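Local coordinates for protein metazoan TIR-STING fusion (Crassostrea gigas, PDB 6WT6) that joins a TIR domain to a STING ligand-binding domain in one chain, a pairing of two modules of families known from innate immune signalling, at residues A[181-186]-A[311-316]; A[278-283]-A[327-332]. All blocks are in the same frame, centred on the assembly; numbering follows the deposited sequence.

How the contacts relate
From the N terminus, the chain passes the TIR domain and enters helix 176-204, which carries 181-186. It then lays down four of the five strands of the mixed sheet, the last leading into 278-283. Helix 299-319 returns to pack on 181-186, so contact 1 closes a loop of 124 residues. Strand 327-332 adds the fifth strand, and contact 2 closes a shorter, mainly helical loop of 43. The segments alternate along the chain, so the two loops cross. Their centres lie about 12 Å apart, and the contacts touch. Tyr183 CE2 is 3.6 Å from Ile280 CG2, and Leu313 CD2 packs on Ile329 CD1. Two helices and the sheet thus share one apolar core.

Contact 1 of 2, residues A[181-186]-A[311-316]; sequences WGYYYG and LTLKRI
Helices 176-204 and 299-319 of the STING ligand-binding domain pack here, with Ile316 set against Trp181 and Tyr184. Over the two short segments the axes approach to 10.0 Å and cross at -37°, with both helices running in broadly the same direction. Trp181 and Leu313 are nearest in backbone register.

Ile316 divides its branches between two rings. Its CD1 methyl sits over the face of the indole, 3.6 Å from the centroid of the five-membered ring of Trp181. The closest ring atom is Trp181 CE2, at 3.5 Å from Ile316 CD1. CG1 of Ile316 also lies near the benzo part, 3.9 Å from Trp181 CZ2. The other branch ends in CG2, which stands almost on the normal of the Tyr184 ring, 3.5 Å from its centroid. Both methyls make CH-pi contacts over a face. The first torsion of Ile316 places CG1 anti to its carbonyl carbon (chi1 -61°) and CG2 anti to its backbone N. CD1 thus takes the indole face and CG2 mainly the Tyr184 ring, though Ile316 CG2 also comes to 4.0 Å from Trp181 CZ3.

Leu313 meets a third aromatic in another way. Its CD2 methyl lies in the plane of the Tyr183 ring at the edge, 3.8 Å from Tyr183 CD2. Leu313 CD1 comes to 4.0 Å from the same ring atom.

The hydroxyl of Tyr184 is hydrogen-bonded to Asp320, which satisfies its polar end. Trp181 also packs on Met289 of the second subunit, so the dimer interface adjoins this core.

No hydrogen bond crosses between the two segments. Cohesion comes from dispersion and from methyl groups over pi faces.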
ATOM      1  N   TRP A 181       6.386   3.234   1.181  1.00 14.96           N
ATOM      2  CA  TRP A 181       7.600   2.499   0.825  1.00 19.89           C
ATOM      3  C   TRP A 181       7.930   2.656  -0.656  1.00 21.19           C
ATOM      4  O   TRP A 181       9.103   2.767  -1.027  1.00 19.64           O
ATOM      5  CB  TRP A 181       7.459   1.021   1.191  1.00 20.64           C
ATOM      6  CG  TRP A 181       7.583   0.757   2.664  1.00 22.77           C
ATOM      7  CD1 TRP A 181       6.577   0.433   3.527  1.00 25.45           C
ATOM      8  CD2 TRP A 181       8.784   0.802   3.446  1.00 21.69           C
ATOM      9  NE1 TRP A 181       7.077   0.268   4.797  1.00 25.24           N
ATOM     10  CE2 TRP A 181       8.428   0.490   4.775  1.00 21.74           C
ATOM     11  CE3 TRP A 181      10.124   1.074   3.152  1.00 19.97           C
ATOM     12  CZ2 TRP A 181       9.363   0.442   5.808  1.00 22.15           C
ATOM     13  CZ3 TRP A 181      11.051   1.025   4.180  1.00 22.62           C
ATOM     14  CH2 TRP A 181      10.667   0.710   5.491  1.00 21.28           C
ATOM     15  N   GLY A 182       6.907   2.684  -1.516  1.00 25.96           N
ATOM     16  CA  GLY A 182       7.152   2.896  -2.935  1.00 24.53           C
ATOM     17  C   GLY A 182       7.682   4.286  -3.242  1.00 24.95           C
ATOM     18  O   GLY A 182       8.521   4.459  -4.130  1.00 29.34           O
ATOM     19  N   TYR A 183       7.195   5.296  -2.519  1.00 24.22           N
ATOM     20  CA  TYR A 183       7.685   6.658  -2.710  1.00 22.06           C
ATOM     21  C   TYR A 183       9.086   6.816  -2.135  1.00 20.26           C
ATOM     22  O   TYR A 183       9.919   7.531  -2.705  1.00 20.85           O
ATOM     23  CB  TYR A 183       6.700   7.644  -2.074  1.00 18.13           C
ATOM     24  CG  TYR A 183       6.980   9.120  -2.287  1.00 19.06           C
ATOM     25  CD1 TYR A 183       7.258   9.632  -3.549  1.00 20.21           C
ATOM     26  CD2 TYR A 183       6.904  10.013  -1.224  1.00 20.61           C
ATOM     27  CE1 TYR A 183       7.488  10.990  -3.739  1.00 20.06           C
ATOM     28  CE2 TYR A 183       7.127  11.365  -1.400  1.00 20.94           C
ATOM     29  CZ  TYR A 183       7.417  11.849  -2.652  1.00 22.30           C
ATOM     30  OH  TYR A 183       7.639  13.199  -2.801  1.00 22.34           O
ATOM     31  N   TYR A 184       9.365   6.137  -1.023  1.00 19.57           N
ATOM     32  CA  TYR A 184      10.690   6.110  -0.416  1.00 20.55           C
ATOM     33  C   TYR A 184      11.716   5.481  -1.353  1.00 24.34           C
ATOM     34  O   TYR A 184      12.561   6.188  -1.912  1.00 25.37           O
ATOM     35  CB  TYR A 184      10.633   5.355   0.913  1.00 18.40           C
ATOM     36  CG  TYR A 184      11.949   5.226   1.640  1.00 21.96           C
ATOM     37  CD1 TYR A 184      12.578   6.336   2.186  1.00 23.78           C
ATOM     38  CD2 TYR A 184      12.552   3.987   1.803  1.00 25.93           C
ATOM     39  CE1 TYR A 184      13.777   6.219   2.863  1.00 28.41           C
ATOM     40  CE2 TYR A 184      13.753   3.857   2.481  1.00 26.81           C
ATOM     41  CZ  TYR A 184      14.360   4.973   3.006  1.00 25.19           C
ATOM     42  OH  TYR A 184      15.551   4.847   3.678  1.00 21.44           O
ATOM     43  N   TYR A 185      11.645   4.159  -1.552  1.00 25.19           N
ATOM     44  CA  TYR A 185      12.681   3.469  -2.324  1.00 26.07           C
ATOM     45  C   TYR A 185      12.667   3.831  -3.800  1.00 24.74           C
ATOM     46  O   TYR A 185      13.701   3.697  -4.461  1.00 24.13           O
ATOM     47  CB  TYR A 185      12.555   1.945  -2.177  1.00 22.86           C
ATOM     48  CG  TYR A 185      13.218   1.404  -0.938  1.00 20.77           C
ATOM     49  CD1 TYR A 185      14.601   1.427  -0.800  1.00 25.95           C
ATOM     50  CD2 TYR A 185      12.463   0.882   0.100  1.00 22.64           C
ATOM     51  CE1 TYR A 185      15.214   0.940   0.341  1.00 21.05           C
ATOM     52  CE2 TYR A 185      13.065   0.391   1.237  1.00 28.49           C
ATOM     53  CZ  TYR A 185      14.437   0.426   1.350  1.00 26.35           C
ATOM     54  OH  TYR A 185      15.023  -0.059   2.486  1.00 36.39           O
ATOM     55  N   GLY A 186      11.532   4.273  -4.331  1.00 23.28           N
ATOM     56  CA  GLY A 186      11.493   4.636  -5.733  1.00 17.29           C
ATOM     57  C   GLY A 186      11.958   6.036  -6.045  1.00 22.19           C
ATOM     58  O   GLY A 186      12.156   6.356  -7.220  1.00 25.26           O
ATOM     59  N   LEU A 311       1.775   9.689   8.042  1.00 26.89           N
ATOM     60  CA  LEU A 311       2.456   9.187   9.228  1.00 24.75           C
ATOM     61  C   LEU A 311       3.490   8.120   8.876  1.00 26.58           C
ATOM     62  O   LEU A 311       4.593   8.106   9.438  1.00 21.94           O
ATOM     63  CB  LEU A 311       1.419   8.637  10.204  1.00 30.88           C
ATOM     64  CG  LEU A 311       1.884   7.944  11.480  1.00 39.92           C
ATOM     65  CD1 LEU A 311       2.827   8.843  12.262  1.00 45.81           C
ATOM     66  CD2 LEU A 311       0.669   7.571  12.320  1.00 41.91           C
ATOM     67  N   THR A 312       3.153   7.215   7.953  1.00 24.60           N
ATOM     68  CA  THR A 312       4.077   6.138   7.612  1.00 27.07           C
ATOM     69  C   THR A 312       5.311   6.675   6.897  1.00 23.72           C
ATOM     70  O   THR A 312       6.434   6.228   7.159  1.00 22.27           O
ATOM     71  CB  THR A 312       3.375   5.090   6.750  1.00 26.16           C
ATOM     72  OG1 THR A 312       2.190   4.636   7.414  1.00 25.70           O
ATOM     73  CG2 THR A 312       4.298   3.903   6.510  1.00 16.96           C
ATOM     74  N   LEU A 313       5.121   7.635   5.989  1.00 21.74           N
ATOM     75  CA  LEU A 313       6.261   8.240   5.311  1.00 23.95           C
ATOM     76  C   LEU A 313       7.190   8.924   6.309  1.00 28.95           C
ATOM     77  O   LEU A 313       8.418   8.849   6.178  1.00 34.26           O
ATOM     78  CB  LEU A 313       5.771   9.231   4.252  1.00 19.12           C
ATOM     79  CG  LEU A 313       6.822   9.867   3.337  1.00 22.23           C
ATOM     80  CD1 LEU A 313       7.599   8.807   2.553  1.00 19.85           C
ATOM     81  CD2 LEU A 313       6.177  10.867   2.388  1.00 21.27           C
ATOM     82  N   LYS A 314       6.626   9.575   7.328  1.00 26.03           N
ATOM     83  CA  LYS A 314       7.468  10.273   8.294  1.00 27.82           C
ATOM     84  C   LYS A 314       8.211   9.305   9.208  1.00 27.43           C
ATOM     85  O   LYS A 314       9.319   9.613   9.657  1.00 27.22           O
ATOM     86  CB  LYS A 314       6.624  11.253   9.108  1.00 25.10           C
ATOM     87  CG  LYS A 314       6.102  12.411   8.278  1.00 26.08           C
ATOM     88  CD  LYS A 314       5.029  13.198   9.013  1.00 32.01           C
ATOM     89  CE  LYS A 314       5.633  14.266   9.906  1.00 37.51           C
ATOM     90  NZ  LYS A 314       5.701  13.839  11.322  1.00 40.92           N
ATOM     91  N   ARG A 315       7.627   8.137   9.495  1.00 23.79           N
ATOM     92  CA  ARG A 315       8.346   7.136  10.275  1.00 27.94           C
ATOM     93  C   ARG A 315       9.550   6.609   9.506  1.00 30.58           C
ATOM     94  O   ARG A 315      10.629   6.413  10.080  1.00 34.03           O
ATOM     95  CB  ARG A 315       7.417   5.979  10.648  1.00 32.73           C
ATOM     96  CG  ARG A 315       6.187   6.372  11.442  1.00 43.89           C
ATOM     97  CD  ARG A 315       6.003   5.455  12.633  1.00 51.73           C
ATOM     98  NE  ARG A 315       4.661   5.536  13.199  1.00 55.77           N
ATOM     99  CZ  ARG A 315       3.716   4.625  12.997  1.00 60.48           C
ATOM    100  NH1 ARG A 315       3.972   3.563  12.245  1.00 65.86           N
ATOM    101  NH2 ARG A 315       2.520   4.769  13.550  1.00 59.42           N
ATOM    102  N   ILE A 316       9.385   6.374   8.203  1.00 26.22           N
ATOM    103  CA  ILE A 316      10.474   5.842   7.393  1.00 21.28           C
ATOM    104  C   ILE A 316      11.583   6.875   7.243  1.00 25.80           C
ATOM    105  O   ILE A 316      12.768   6.562   7.409  1.00 37.53           O
ATOM    106  CB  ILE A 316       9.938   5.387   6.025  1.00 25.71           C
ATOM    107  CG1 ILE A 316       8.894   4.285   6.201  1.00 24.69           C
ATOM    108  CG2 ILE A 316      11.076   4.923   5.132  1.00 26.85           C
ATOM    109  CD1 ILE A 316       8.137   3.977   4.939  1.00 25.62           C
TER

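Contact 2 of 2, residues A[278-283]-A[327-332]; sequences EYIGVI and CKIVFY
The hydroxyl of Tyr332 meets the ring of Tyr279, and Ile280 meets Ile329. Strand 212-221 runs between strands 272-279 and 327-332 in the mixed sheet of the STING ligand-binding domain. The segments therefore touch by side chains alone, with the CA atoms of Ile280 and Ile329 8.6 Å apart.

Tyr279 can be followed outward. CB sets the ring on its way, with CG anti to the carbonyl carbon (chi1 -73°). CB and CG lead out to the ring; close contact begins at CE1, which is 3.4 Å from Tyr332 OH. The approach to the ring is oblique. CZ follows at 4.1 Å from the same oxygen of Tyr332. At the tip, a water is hydrogen-bonded to both hydroxyls, 2.6 Å from Tyr279 OH and 2.5 Å from Tyr332 OH. The water sits at the edge of both rings, in their planes. The two side chains cross at about a right angle. In Tyr332, CG lies between the backbone N and the carbonyl carbon (chi1 62°), which swings the ring so that OH arrives near Tyr279 CE1.

Farther along the strands, Ile280 CD1 lies 3.8 Å from Ile329 CG2. Ile280 also packs on Leu218 of the intervening strand, and Ile329 on Tyr310 of helix 299-319. Tyr332 rests on Pro221 and on Met342 and Leu345 of helix 341-356.

The contact has two chemistries. The isoleucines meet methyl to methyl, whereas the phenols share a single bridging water. At 3.9 Å, Tyr279 OH and Tyr332 OH are linked through that water, which gives both hydroxyls a partner.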
ATOM      1  N   GLU A 278       7.895  20.647  -4.735  1.00 20.15           N
ATOM      2  CA  GLU A 278       7.075  19.875  -5.653  1.00 22.41           C
ATOM      3  C   GLU A 278       5.951  19.226  -4.860  1.00 24.89           C
ATOM      4  O   GLU A 278       5.997  19.150  -3.629  1.00 25.07           O
ATOM      5  CB  GLU A 278       7.903  18.820  -6.391  1.00 24.85           C
ATOM      6  CG  GLU A 278       8.525  17.779  -5.470  1.00 25.89           C
ATOM      7  CD  GLU A 278       9.601  16.957  -6.158  1.00 30.53           C
ATOM      8  OE1 GLU A 278      10.333  17.525  -6.992  1.00 30.91           O
ATOM      9  OE2 GLU A 278       9.707  15.745  -5.868  1.00 29.75           O
ATOM     10  N   TYR A 279       4.932  18.773  -5.582  1.00 26.83           N
ATOM     11  CA  TYR A 279       3.877  17.988  -4.964  1.00 23.99           C
ATOM     12  C   TYR A 279       4.373  16.577  -4.670  1.00 26.48           C
ATOM     13  O   TYR A 279       5.260  16.053  -5.347  1.00 24.86           O
ATOM     14  CB  TYR A 279       2.648  17.918  -5.875  1.00 23.34           C
ATOM     15  CG  TYR A 279       1.834  19.194  -5.971  1.00 21.92           C
ATOM     16  CD1 TYR A 279       0.915  19.529  -4.987  1.00 17.72           C
ATOM     17  CD2 TYR A 279       1.966  20.045  -7.059  1.00 23.32           C
ATOM     18  CE1 TYR A 279       0.164  20.681  -5.073  1.00 24.77           C
ATOM     19  CE2 TYR A 279       1.221  21.204  -7.155  1.00 28.61           C
ATOM     20  CZ  TYR A 279       0.319  21.516  -6.161  1.00 27.31           C
ATOM     21  OH  TYR A 279      -0.430  22.665  -6.253  1.00 25.87           O
ATOM     22  N   ILE A 280       3.798  15.966  -3.636  1.00 32.32           N
ATOM     23  CA  ILE A 280       3.907  14.524  -3.425  1.00 32.05           C
ATOM     24  C   ILE A 280       2.942  13.879  -4.417  1.00 34.66           C
ATOM     25  O   ILE A 280       1.736  13.807  -4.167  1.00 31.16           O
ATOM     26  CB  ILE A 280       3.587  14.126  -1.982  1.00 30.11           C
ATOM     27  CG1 ILE A 280       4.461  14.910  -1.005  1.00 23.16           C
ATOM     28  CG2 ILE A 280       3.775  12.628  -1.792  1.00 30.38           C
ATOM     29  CD1 ILE A 280       4.249  14.527   0.444  1.00 17.18           C
ATOM     30  N   GLY A 281       3.469  13.417  -5.555  1.00 32.51           N
ATOM     31  CA  GLY A 281       2.609  13.021  -6.659  1.00 26.68           C
ATOM     32  C   GLY A 281       1.730  11.821  -6.362  1.00 29.67           C
ATOM     33  O   GLY A 281       0.655  11.677  -6.952  1.00 31.12           O
ATOM     34  N   VAL A 282       2.162  10.955  -5.442  1.00 25.27           N
ATOM     35  CA  VAL A 282       1.431   9.716  -5.193  1.00 23.66           C
ATOM     36  C   VAL A 282       0.061   9.986  -4.571  1.00 26.00           C
ATOM     37  O   VAL A 282      -0.877   9.202  -4.766  1.00 27.86           O
ATOM     38  CB  VAL A 282       2.280   8.770  -4.321  1.00 28.02           C
ATOM     39  CG1 VAL A 282       2.411   9.304  -2.900  1.00 27.59           C
ATOM     40  CG2 VAL A 282       1.690   7.363  -4.321  1.00 32.47           C
ATOM     41  N   ILE A 283      -0.099  11.092  -3.838  1.00 25.98           N
ATOM     42  CA  ILE A 283      -1.378  11.337  -3.172  1.00 24.17           C
ATOM     43  C   ILE A 283      -2.499  11.605  -4.170  1.00 19.54           C
ATOM     44  O   ILE A 283      -3.672  11.406  -3.840  1.00 21.95           O
ATOM     45  CB  ILE A 283      -1.274  12.496  -2.160  1.00 23.19           C
ATOM     46  CG1 ILE A 283      -1.140  13.839  -2.879  1.00 19.78           C
ATOM     47  CG2 ILE A 283      -0.104  12.264  -1.213  1.00 27.12           C
ATOM     48  CD1 ILE A 283      -0.888  15.016  -1.949  1.00 13.50           C
ATOM     49  N   CYS A 327      13.962  16.765   3.836  1.00 27.29           N
ATOM     50  CA  CYS A 327      12.767  17.275   3.191  1.00 29.31           C
ATOM     51  C   CYS A 327      11.805  17.778   4.255  1.00 31.55           C
ATOM     52  O   CYS A 327      11.904  17.424   5.432  1.00 30.81           O
ATOM     53  CB  CYS A 327      12.107  16.206   2.311  1.00 26.15           C
ATOM     54  SG  CYS A 327      11.224  14.930   3.214  1.00 25.95           S
ATOM     55  N   LYS A 328      10.873  18.627   3.829  1.00 29.87           N
ATOM     56  CA  LYS A 328       9.829  19.143   4.705  1.00 24.13           C
ATOM     57  C   LYS A 328       8.486  18.952   4.020  1.00 22.17           C
ATOM     58  O   LYS A 328       8.235  19.543   2.966  1.00 23.71           O
ATOM     59  CB  LYS A 328      10.060  20.617   5.045  1.00 27.88           C
ATOM     60  CG  LYS A 328       9.014  21.193   5.988  1.00 30.13           C
ATOM     61  CD  LYS A 328       8.927  20.374   7.264  1.00 31.54           C
ATOM     62  CE  LYS A 328       7.979  21.000   8.268  1.00 33.60           C
ATOM     63  NZ  LYS A 328       6.608  21.128   7.715  1.00 34.71           N
ATOM     64  N   ILE A 329       7.634  18.122   4.608  1.00 20.39           N
ATOM     65  CA  ILE A 329       6.296  17.898   4.072  1.00 24.48           C
ATOM     66  C   ILE A 329       5.402  19.056   4.506  1.00 26.36           C
ATOM     67  O   ILE A 329       5.306  19.365   5.700  1.00 29.34           O
ATOM     68  CB  ILE A 329       5.728  16.551   4.534  1.00 28.42           C
ATOM     69  CG1 ILE A 329       6.709  15.419   4.212  1.00 28.18           C
ATOM     70  CG2 ILE A 329       4.392  16.289   3.861  1.00 29.78           C
ATOM     71  CD1 ILE A 329       6.178  14.036   4.545  1.00 28.75           C
ATOM     72  N   VAL A 330       4.761  19.705   3.537  1.00 20.97           N
ATOM     73  CA  VAL A 330       3.912  20.868   3.782  1.00 21.50           C
ATOM     74  C   VAL A 330       2.468  20.432   3.563  1.00 22.86           C
ATOM     75  O   VAL A 330       1.978  20.407   2.427  1.00 21.10           O
ATOM     76  CB  VAL A 330       4.277  22.048   2.872  1.00 21.45           C
ATOM     77  CG1 VAL A 330       3.377  23.259   3.163  1.00 17.87           C
ATOM     78  CG2 VAL A 330       5.755  22.410   3.016  1.00 20.48           C
ATOM     79  N   PHE A 331       1.773  20.089   4.644  1.00 22.43           N
ATOM     80  CA  PHE A 331       0.348  19.798   4.572  1.00 26.72           C
ATOM     81  C   PHE A 331      -0.440  21.094   4.741  1.00 31.01           C
ATOM     82  O   PHE A 331      -0.136  21.903   5.626  1.00 33.52           O
ATOM     83  CB  PHE A 331      -0.052  18.781   5.639  1.00 28.15           C
ATOM     84  CG  PHE A 331      -1.501  18.380   5.581  1.00 31.29           C
ATOM     85  CD1 PHE A 331      -1.904  17.297   4.819  1.00 31.33           C
ATOM     86  CD2 PHE A 331      -2.461  19.087   6.292  1.00 31.50           C
ATOM     87  CE1 PHE A 331      -3.237  16.925   4.766  1.00 32.72           C
ATOM     88  CE2 PHE A 331      -3.794  18.721   6.243  1.00 31.26           C
ATOM     89  CZ  PHE A 331      -4.182  17.640   5.480  1.00 31.10           C
ATOM     90  N   TYR A 332      -1.457  21.284   3.901  1.00 28.58           N
ATOM     91  CA  TYR A 332      -2.225  22.518   3.937  1.00 23.68           C
ATOM     92  C   TYR A 332      -3.610  22.271   3.366  1.00 25.62           C
ATOM     93  O   TYR A 332      -3.802  21.388   2.525  1.00 24.97           O
ATOM     94  CB  TYR A 332      -1.524  23.634   3.156  1.00 26.14           C
ATOM     95  CG  TYR A 332      -1.356  23.337   1.680  1.00 27.38           C
ATOM     96  CD1 TYR A 332      -0.279  22.582   1.216  1.00 25.60           C
ATOM     97  CD2 TYR A 332      -2.270  23.816   0.747  1.00 25.02           C
ATOM     98  CE1 TYR A 332      -0.122  22.308  -0.133  1.00 24.86           C
ATOM     99  CE2 TYR A 332      -2.126  23.543  -0.601  1.00 25.70           C
ATOM    100  CZ  TYR A 332      -1.051  22.793  -1.038  1.00 27.26           C
ATOM    101  OH  TYR A 332      -0.906  22.527  -2.381  1.00 27.08           O
TER
HETATM  102  O   HOH W   1      -2.283  22.883  -4.472  1.00 32.09           O